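Local atomic coordinates of Alpha/beta hydrolase (Enterobacter asburiae, PDB entry 6KMO), a protein that probably hydrolyses carboxylic ester bonds, as an esterase or lipase of the alpha/beta hydrolase fold. Residues A6-S10 and S11-S15; G44-M47 and E48-T51; N232-K235 and W236-N240. The protein carries 2 engineered substitutions. All blocks are in the same frame, centred on the assembly; numbering follows the deposited sequence. Where two conformers were deposited one is given.

Contact 1 of 3, residues A6-S10 and S11-S15; sequences AILIS and SVFAS. Engineered in segment 6-10: I9 (natural residue Val).
The hydroxyl of S10 bridges the last turn of helix 4-8 and the 3-10 turn that follows. Backward along the chain, OG donates a hydrogen bond to I7 O (2.7 Å); forward, it accepts one from V12 N (3.1 Å). With chi1 at 81°, OG sits between the backbone N and the carbonyl carbon of its own residue, which lets one small hydroxyl meet I7 O on one side of it in sequence and V12 N on the other. I7 O also accepts from S10 N, so this carbonyl at the helix end has two donors from the same residue.

Among the backbone bonds, F13 N donates to S10 O (3.2 Å) from above the carbonyl plane, as the short span of the turn dictates, and A14 N donates to S11 O one residue further on. The pattern is that of a serine just past the end of helix 4-8 that leads into a 3-10 turn, its side chain accepting from the V12 amide two residues ahead, as in an ST turn. Serine suits the place because its short side chain carries both a donor and an acceptor close to the main chain.

The apolar part centres on F13, whose ring reaches back along the helix end. L8 and F13 lie side by side and point the same way, with L8 CD2 4.0 Å from F13 CE2; I7 CG2 approaches the same ring carbon at 4.2 Å. I7 O comes to the ring edge, near its plane, 3.5 Å from CD2. V12 CG1 lies over one face, offset toward the rim. N250 of the second subunit packs on F13 and hydrogen-bonds L8 O.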
loop_
_atom_site.group_PDB
_atom_site.type_symbol
_atom_site.label_atom_id
_atom_site.label_comp_id
_atom_site.label_asym_id
_atom_site.label_seq_id
_atom_site.Cartn_x
_atom_site.Cartn_y
_atom_site.Cartn_z
ATOM N N ALA A 6 25.789 -28.131 1.753
ATOM C CA ALA A 6 25.447 -29.335 1.004
ATOM C C ALA A 6 23.942 -29.560 0.991
ATOM O O ALA A 6 23.367 -29.928 -0.040
ATOM C CB ALA A 6 26.158 -30.552 1.598
ATOM N N ILE A 7 23.284 -29.336 2.119
ATOM C CA ILE A 7 21.840 -29.498 2.165
ATOM C C ILE A 7 21.160 -28.419 1.324
ATOM O O ILE A 7 20.181 -28.683 0.617
ATOM C CB ILE A 7 21.358 -29.511 3.625
ATOM C CG1 ILE A 7 22.015 -30.680 4.380
ATOM C CG2 ILE A 7 19.879 -29.597 3.670
ATOM C CD1 ILE A 7 22.071 -30.488 5.894
ATOM N N LEU A 8 21.688 -27.192 1.363
ATOM C CA LEU A 8 21.028 -26.079 0.692
ATOM C C LEU A 8 21.044 -26.223 -0.820
ATOM O O LEU A 8 20.120 -25.750 -1.487
ATOM C CB LEU A 8 21.693 -24.765 1.085
ATOM C CG LEU A 8 21.574 -24.376 2.562
ATOM C CD1 LEU A 8 22.193 -23.008 2.820
ATOM C CD2 LEU A 8 20.161 -24.410 3.048
ATOM N N ILE A 9 22.073 -26.865 -1.388
ATOM C CA ILE A 9 22.139 -27.067 -2.830
ATOM C C ILE A 9 21.504 -28.385 -3.256
ATOM O O ILE A 9 21.499 -28.703 -4.452
ATOM C CB ILE A 9 23.576 -26.952 -3.381
ATOM C CG1 ILE A 9 24.465 -28.065 -2.826
ATOM C CG2 ILE A 9 24.171 -25.576 -3.065
ATOM C CD1 ILE A 9 25.802 -28.196 -3.568
ATOM N N SER A 10 20.952 -29.144 -2.321
ATOM C CA SER A 10 20.487 -30.492 -2.588
ATOM C C SER A 10 19.059 -30.530 -3.115
ATOM O O SER A 10 18.346 -29.522 -3.172
ATOM C CB SER A 10 20.549 -31.314 -1.297
ATOM O OG SER A 10 19.433 -31.063 -0.477
ATOM N N SER A 11 18.634 -31.741 -3.476
ATOM C CA SER A 11 17.278 -31.981 -3.936
ATOM C C SER A 11 16.216 -31.637 -2.901
ATOM O O SER A 11 15.038 -31.542 -3.267
ATOM C CB SER A 11 17.137 -33.437 -4.372
ATOM O OG SER A 11 17.403 -34.306 -3.288
ATOM N N VAL A 12 16.583 -31.470 -1.625
ATOM C CA VAL A 12 15.607 -31.046 -0.620
ATOM C C VAL A 12 14.875 -29.802 -1.095
ATOM O O VAL A 12 13.675 -29.637 -0.850
ATOM C CB VAL A 12 16.307 -30.783 0.722
ATOM C CG1 VAL A 12 15.357 -30.159 1.728
ATOM C CG2 VAL A 12 16.866 -32.078 1.307
ATOM N N PHE A 13 15.593 -28.908 -1.764
ATOM C CA PHE A 13 15.067 -27.606 -2.157
ATOM C C PHE A 13 14.815 -27.478 -3.652
ATOM O O PHE A 13 14.550 -26.374 -4.143
ATOM C CB PHE A 13 16.011 -26.514 -1.663
ATOM C CG PHE A 13 16.092 -26.420 -0.164
ATOM C CD1 PHE A 13 15.055 -25.858 0.572
ATOM C CD2 PHE A 13 17.186 -26.928 0.519
ATOM C CE1 PHE A 13 15.114 -25.792 1.932
ATOM C CE2 PHE A 13 17.244 -26.854 1.880
ATOM C CZ PHE A 13 16.211 -26.284 2.591
ATOM N N ALA A 14 14.868 -28.561 -4.408
ATOM C CA ALA A 14 14.567 -28.446 -5.824
ATOM C C ALA A 14 13.107 -28.070 -6.021
ATOM O O ALA A 14 12.219 -28.542 -5.313
ATOM C CB ALA A 14 14.872 -29.769 -6.535
ATOM N N SER A 15 12.864 -27.193 -6.993
ATOM C CA SER A 15 11.498 -26.857 -7.358
ATOM C C SER A 15 10.728 -28.136 -7.635
ATOM O O SER A 15 11.172 -28.986 -8.410
ATOM C CB SER A 15 11.489 -25.967 -8.600
ATOM O OG SER A 15 10.201 -25.963 -9.207
#

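Contact 2 of 3, residues G44-M47 and E48-T51; sequences GKPM and EQMT
K45 stretches its side chain across Q49: CD passes 4.0 Å from Q49 CB, and CE comes to 3.5 Å from Q49 O. Beyond CG the lysine is fully extended, which carries NZ to a water that accepts from it and returns only a weak hydrogen bond to Q49 O. Lysine fits here because its methylenes can lie along the turn while the ammonium group stays with solvent.

The P46 ring fills the next position. Its CG and CD lie against the Q49 amide, with CG 3.7 Å from NE2. From another direction comes the E48 carboxylate, OE2 being 3.3 Å from P46 CB. E48 reaches back because its chain turns about the CB-CG bond (chi2 -85°). Proline suits the start of the turn, its phi already fixed near the value required and its amide having no hydrogen to satisfy.

Two backbone bonds close the successive turns of this 3-10 segment: Q49 N to P46 O (2.9 Å, 156°) and M50 N to M47 O (2.9 Å), each donor standing above the carbonyl plane. M50 runs back beside the turn, extended beyond CG, until CE meets K45 O at 3.5 Å, and its sulfur lies 4.0 Å from M47 CA.

M47 is buried, and its long flexible thioether packs between two helices, touching A55 and V58 of helix 52-63 and M233 and W236 of helix 231-241. M50 also packs on V58, while T51 takes the N-cap position of helix 52-63, so the turn leads directly into that helix while M47 and E48 lie against helix 231-241.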
loop_
_atom_site.group_PDB
_atom_site.type_symbol
_atom_site.label_atom_id
_atom_site.label_comp_id
_atom_site.label_asym_id
_atom_site.label_seq_id
_atom_site.Cartn_x
_atom_site.Cartn_y
_atom_site.Cartn_z
ATOM N N GLY A 44 -31.307 -13.767 -6.683
ATOM C CA GLY A 44 -32.044 -12.527 -6.774
ATOM C C GLY A 44 -31.720 -11.764 -8.043
ATOM O O GLY A 44 -30.811 -12.086 -8.809
ATOM N N LYS A 45 -32.495 -10.722 -8.272
ATOM C CA LYS A 45 -32.320 -9.970 -9.491
ATOM C C LYS A 45 -31.184 -8.966 -9.340
ATOM O O LYS A 45 -30.707 -8.696 -8.232
ATOM C CB LYS A 45 -33.614 -9.272 -9.872
ATOM C CG LYS A 45 -34.075 -8.223 -8.898
ATOM C CD LYS A 45 -35.446 -7.731 -9.326
ATOM C CE LYS A 45 -36.043 -6.787 -8.335
ATOM N NZ LYS A 45 -37.449 -6.460 -8.717
ATOM N N PRO A 46 -30.706 -8.436 -10.459
ATOM C CA PRO A 46 -29.637 -7.436 -10.403
ATOM C C PRO A 46 -30.075 -6.209 -9.622
ATOM O O PRO A 46 -31.233 -5.788 -9.675
ATOM C CB PRO A 46 -29.385 -7.104 -11.877
ATOM C CG PRO A 46 -29.920 -8.286 -12.646
ATOM C CD PRO A 46 -31.088 -8.762 -11.847
ATOM N N MET A 47 -29.113 -5.615 -8.902
ATOM C CA MET A 47 -29.430 -4.485 -8.035
ATOM C C MET A 47 -30.092 -3.349 -8.808
ATOM O O MET A 47 -30.994 -2.690 -8.287
ATOM C CB MET A 47 -28.176 -3.973 -7.322
ATOM C CG MET A 47 -28.465 -2.748 -6.423
ATOM S SD MET A 47 -27.041 -2.164 -5.398
ATOM C CE MET A 47 -27.080 -3.437 -4.136
ATOM N N GLU A 48 -29.647 -3.096 -10.045
ATOM C CA GLU A 48 -30.196 -1.982 -10.809
ATOM C C GLU A 48 -31.663 -2.171 -11.165
ATOM O O GLU A 48 -32.286 -1.216 -11.654
ATOM C CB GLU A 48 -29.350 -1.693 -12.049
ATOM C CG GLU A 48 -29.399 -2.742 -13.160
ATOM C CD GLU A 48 -28.437 -3.914 -13.005
ATOM O OE1 GLU A 48 -27.750 -4.014 -11.960
ATOM O OE2 GLU A 48 -28.356 -4.736 -13.941
ATOM N N GLN A 49 -32.229 -3.351 -10.935
ATOM C CA GLN A 49 -33.659 -3.592 -11.122
ATOM C C GLN A 49 -34.448 -3.460 -9.828
ATOM O O GLN A 49 -35.674 -3.654 -9.832
ATOM C CB GLN A 49 -33.877 -4.981 -11.728
ATOM C CG GLN A 49 -33.331 -5.111 -13.137
ATOM C CD GLN A 49 -33.471 -6.512 -13.690
ATOM O OE1 GLN A 49 -34.288 -7.307 -13.216
ATOM N NE2 GLN A 49 -32.657 -6.827 -14.677
ATOM N N MET A 50 -33.786 -3.130 -8.721
ATOM C CA MET A 50 -34.443 -3.001 -7.428
ATOM C C MET A 50 -34.899 -1.564 -7.196
ATOM O O MET A 50 -34.418 -0.618 -7.825
ATOM C CB MET A 50 -33.467 -3.382 -6.307
ATOM C CG MET A 50 -33.050 -4.836 -6.275
ATOM S SD MET A 50 -31.848 -5.209 -4.926
ATOM C CE MET A 50 -31.496 -6.916 -5.331
ATOM N N THR A 51 -35.825 -1.395 -6.256
ATOM C CA THR A 51 -36.102 -0.060 -5.771
ATOM C C THR A 51 -34.926 0.405 -4.918
ATOM O O THR A 51 -34.146 -0.414 -4.428
ATOM C CB THR A 51 -37.352 -0.043 -4.906
ATOM O OG1 THR A 51 -37.124 -0.804 -3.728
ATOM C CG2 THR A 51 -38.550 -0.640 -5.662
HETATM O O HOH W 1 -38.034 -4.289 -7.583
#

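Contact 3 of 3, residues N232-K235 and W236-N240; sequences NMMK and WFWDN
F237 N donates to M233 O in the shortest polar bond here (2.8 Å), nearly along the C=O axis. That oxygen also stands over one face of the F237 ring, offset toward its rim. Chi1 of -68° turns the ring back along the helix, where CE2 meets M233 CB at 4.1 Å. Three further i to i+4 bonds join the two halves of this stretch of helix 231-241.

M234 is the flexible partner of two aromatic residues. Bent at chi2 and chi3, its chain brings SD to the edge of the F237 ring, 5.4 Å from the centroid, a Met-aromatic contact, and sets CE 3.6 Å from W238 CD1. An unbranched thioether can curl between rings in this way. W238 in turn meets the F215 ring, planes at about 75°, and W110 edge-to-face. The helix belongs to the alpha/beta hydrolase fold, and M234 lies near, without touching, the GxSxG pattern of G178, S180 and G182, probably the nucleophile elbow.

W236 O accepts from N240 N (2.9 Å) and N240 ND2 (2.9 Å), which reach it from opposite faces of its carbonyl plane. Asparagine suits this place because its amide can donate to the main chain at short range.

D239, on the exposed side, forms a salt bridge with R248. The chemistry is thus divided by face: sulfur and aromatic carbon pack where the helix is buried, while charge is paired at the surface, and W236 O, accepting two hydrogen bonds, should hold the N240 amide over one face of the indole, toward its rim, with ND2 3.2 Å above the ring plane.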
loop_
_atom_site.group_PDB
_atom_site.type_symbol
_atom_site.label_atom_id
_atom_site.label_comp_id
_atom_site.label_asym_id
_atom_site.label_seq_id
_atom_site.Cartn_x
_atom_site.Cartn_y
_atom_site.Cartn_z
ATOM N N ASN A 232 -23.289 -2.151 -14.726
ATOM C CA ASN A 232 -24.678 -1.697 -14.702
ATOM C C ASN A 232 -25.038 -1.055 -13.368
ATOM O O ASN A 232 -25.846 -0.120 -13.339
ATOM C CB ASN A 232 -25.621 -2.857 -15.014
ATOM C CG ASN A 232 -25.678 -3.167 -16.482
ATOM O OD1 ASN A 232 -25.250 -2.390 -17.306
ATOM N ND2 ASN A 232 -26.218 -4.330 -16.809
ATOM N N MET A 233 -24.479 -1.539 -12.262
ATOM C CA MET A 233 -24.690 -0.869 -10.980
ATOM C C MET A 233 -24.145 0.555 -11.029
ATOM O O MET A 233 -24.800 1.500 -10.580
ATOM C CB MET A 233 -24.034 -1.659 -9.849
ATOM C CG MET A 233 -24.824 -2.901 -9.405
ATOM S SD MET A 233 -23.846 -4.165 -8.434
ATOM C CE MET A 233 -23.534 -3.251 -6.933
ATOM N N MET A 234 -22.934 0.730 -11.555
ATOM C CA MET A 234 -22.343 2.060 -11.620
ATOM C C MET A 234 -23.187 3.003 -12.470
ATOM O O MET A 234 -23.366 4.177 -12.120
ATOM C CB MET A 234 -20.912 1.995 -12.145
ATOM C CG MET A 234 -19.863 1.612 -11.087
ATOM S SD MET A 234 -19.841 2.626 -9.511
ATOM C CE MET A 234 -19.939 4.327 -10.237
ATOM N N LYS A 235 -23.713 2.513 -13.598
ATOM C CA LYS A 235 -24.566 3.357 -14.430
ATOM C C LYS A 235 -25.834 3.755 -13.686
ATOM O O LYS A 235 -26.282 4.909 -13.776
ATOM C CB LYS A 235 -24.911 2.637 -15.732
ATOM C CG LYS A 235 -23.748 2.518 -16.695
ATOM C CD LYS A 235 -24.138 1.735 -17.950
ATOM C CE LYS A 235 -22.997 1.694 -18.931
ATOM N NZ LYS A 235 -23.353 0.925 -20.174
ATOM N N TRP A 236 -26.408 2.817 -12.927
ATOM C CA TRP A 236 -27.609 3.085 -12.140
ATOM C C TRP A 236 -27.325 4.100 -11.038
ATOM O O TRP A 236 -28.127 5.006 -10.777
ATOM C CB TRP A 236 -28.127 1.770 -11.555
ATOM C CG TRP A 236 -29.429 1.836 -10.844
ATOM C CD1 TRP A 236 -30.647 2.138 -11.378
ATOM C CD2 TRP A 236 -29.664 1.547 -9.463
ATOM N NE1 TRP A 236 -31.616 2.073 -10.417
ATOM C CE2 TRP A 236 -31.040 1.709 -9.228
ATOM C CE3 TRP A 236 -28.839 1.168 -8.396
ATOM C CZ2 TRP A 236 -31.613 1.502 -7.987
ATOM C CZ3 TRP A 236 -29.419 0.976 -7.161
ATOM C CH2 TRP A 236 -30.787 1.137 -6.970
ATOM N N PHE A 237 -26.209 3.936 -10.341
ATOM C CA PHE A 237 -25.845 4.888 -9.299
ATOM C C PHE A 237 -25.709 6.290 -9.875
ATOM O O PHE A 237 -26.300 7.249 -9.360
ATOM C CB PHE A 237 -24.536 4.452 -8.642
ATOM C CG PHE A 237 -24.607 3.174 -7.819
ATOM C CD1 PHE A 237 -25.732 2.820 -7.084
ATOM C CD2 PHE A 237 -23.494 2.350 -7.748
ATOM C CE1 PHE A 237 -25.753 1.665 -6.324
ATOM C CE2 PHE A 237 -23.499 1.197 -6.973
ATOM C CZ PHE A 237 -24.630 0.854 -6.263
ATOM N N TRP A 238 -24.946 6.430 -10.959
ATOM C CA TRP A 238 -24.802 7.728 -11.605
ATOM C C TRP A 238 -26.152 8.279 -12.053
ATOM O O TRP A 238 -26.407 9.482 -11.928
ATOM C CB TRP A 238 -23.824 7.620 -12.774
ATOM C CG TRP A 238 -22.404 7.849 -12.416
ATOM C CD1 TRP A 238 -21.409 6.915 -12.335
ATOM C CD2 TRP A 238 -21.805 9.108 -12.090
ATOM N NE1 TRP A 238 -20.221 7.523 -11.966
ATOM C CE2 TRP A 238 -20.436 8.868 -11.827
ATOM C CE3 TRP A 238 -22.293 10.415 -11.998
ATOM C CZ2 TRP A 238 -19.555 9.889 -11.479
ATOM C CZ3 TRP A 238 -21.411 11.432 -11.647
ATOM C CH2 TRP A 238 -20.056 11.160 -11.394
ATOM N N ASP A 239 -27.025 7.418 -12.597
ATOM C CA ASP A 239 -28.310 7.897 -13.092
ATOM C C ASP A 239 -29.188 8.415 -11.959
ATOM O O ASP A 239 -29.936 9.376 -12.143
ATOM C CB ASP A 239 -29.045 6.791 -13.848
ATOM C CG ASP A 239 -28.461 6.505 -15.227
ATOM O OD1 ASP A 239 -27.626 7.281 -15.740
ATOM O OD2 ASP A 239 -28.856 5.478 -15.817
ATOM N N ASN A 240 -29.133 7.777 -10.788
ATOM C CA ASN A 240 -29.887 8.268 -9.641
ATOM C C ASN A 240 -29.300 9.556 -9.088
ATOM O O ASN A 240 -30.036 10.379 -8.530
ATOM C CB ASN A 240 -29.926 7.189 -8.554
ATOM C CG ASN A 240 -31.006 6.154 -8.794
ATOM O OD1 ASN A 240 -32.180 6.385 -8.493
ATOM N ND2 ASN A 240 -30.626 5.014 -9.356
#

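In the fold
Along the chain the three contacts follow in series. Contact 1 lies at the N-terminal end, at the close of helix 4-8, about 47 Å from the centre of its own chain; it reaches out to the second subunit and touches neither of the others, its nearest atoms being about 43 Å from contact 2 and 40 Å from contact 3. Contacts 2 and 3 have centres about 12 Å apart and touch, E48 packing on N232 and M47 on W236. Contact 1 thus appears to belong to an N-terminal arm that reaches the second subunit, the other pair to a place where the turn before helix 52-63 packs on helix 231-241 of the same subunit, residues far apart in sequence.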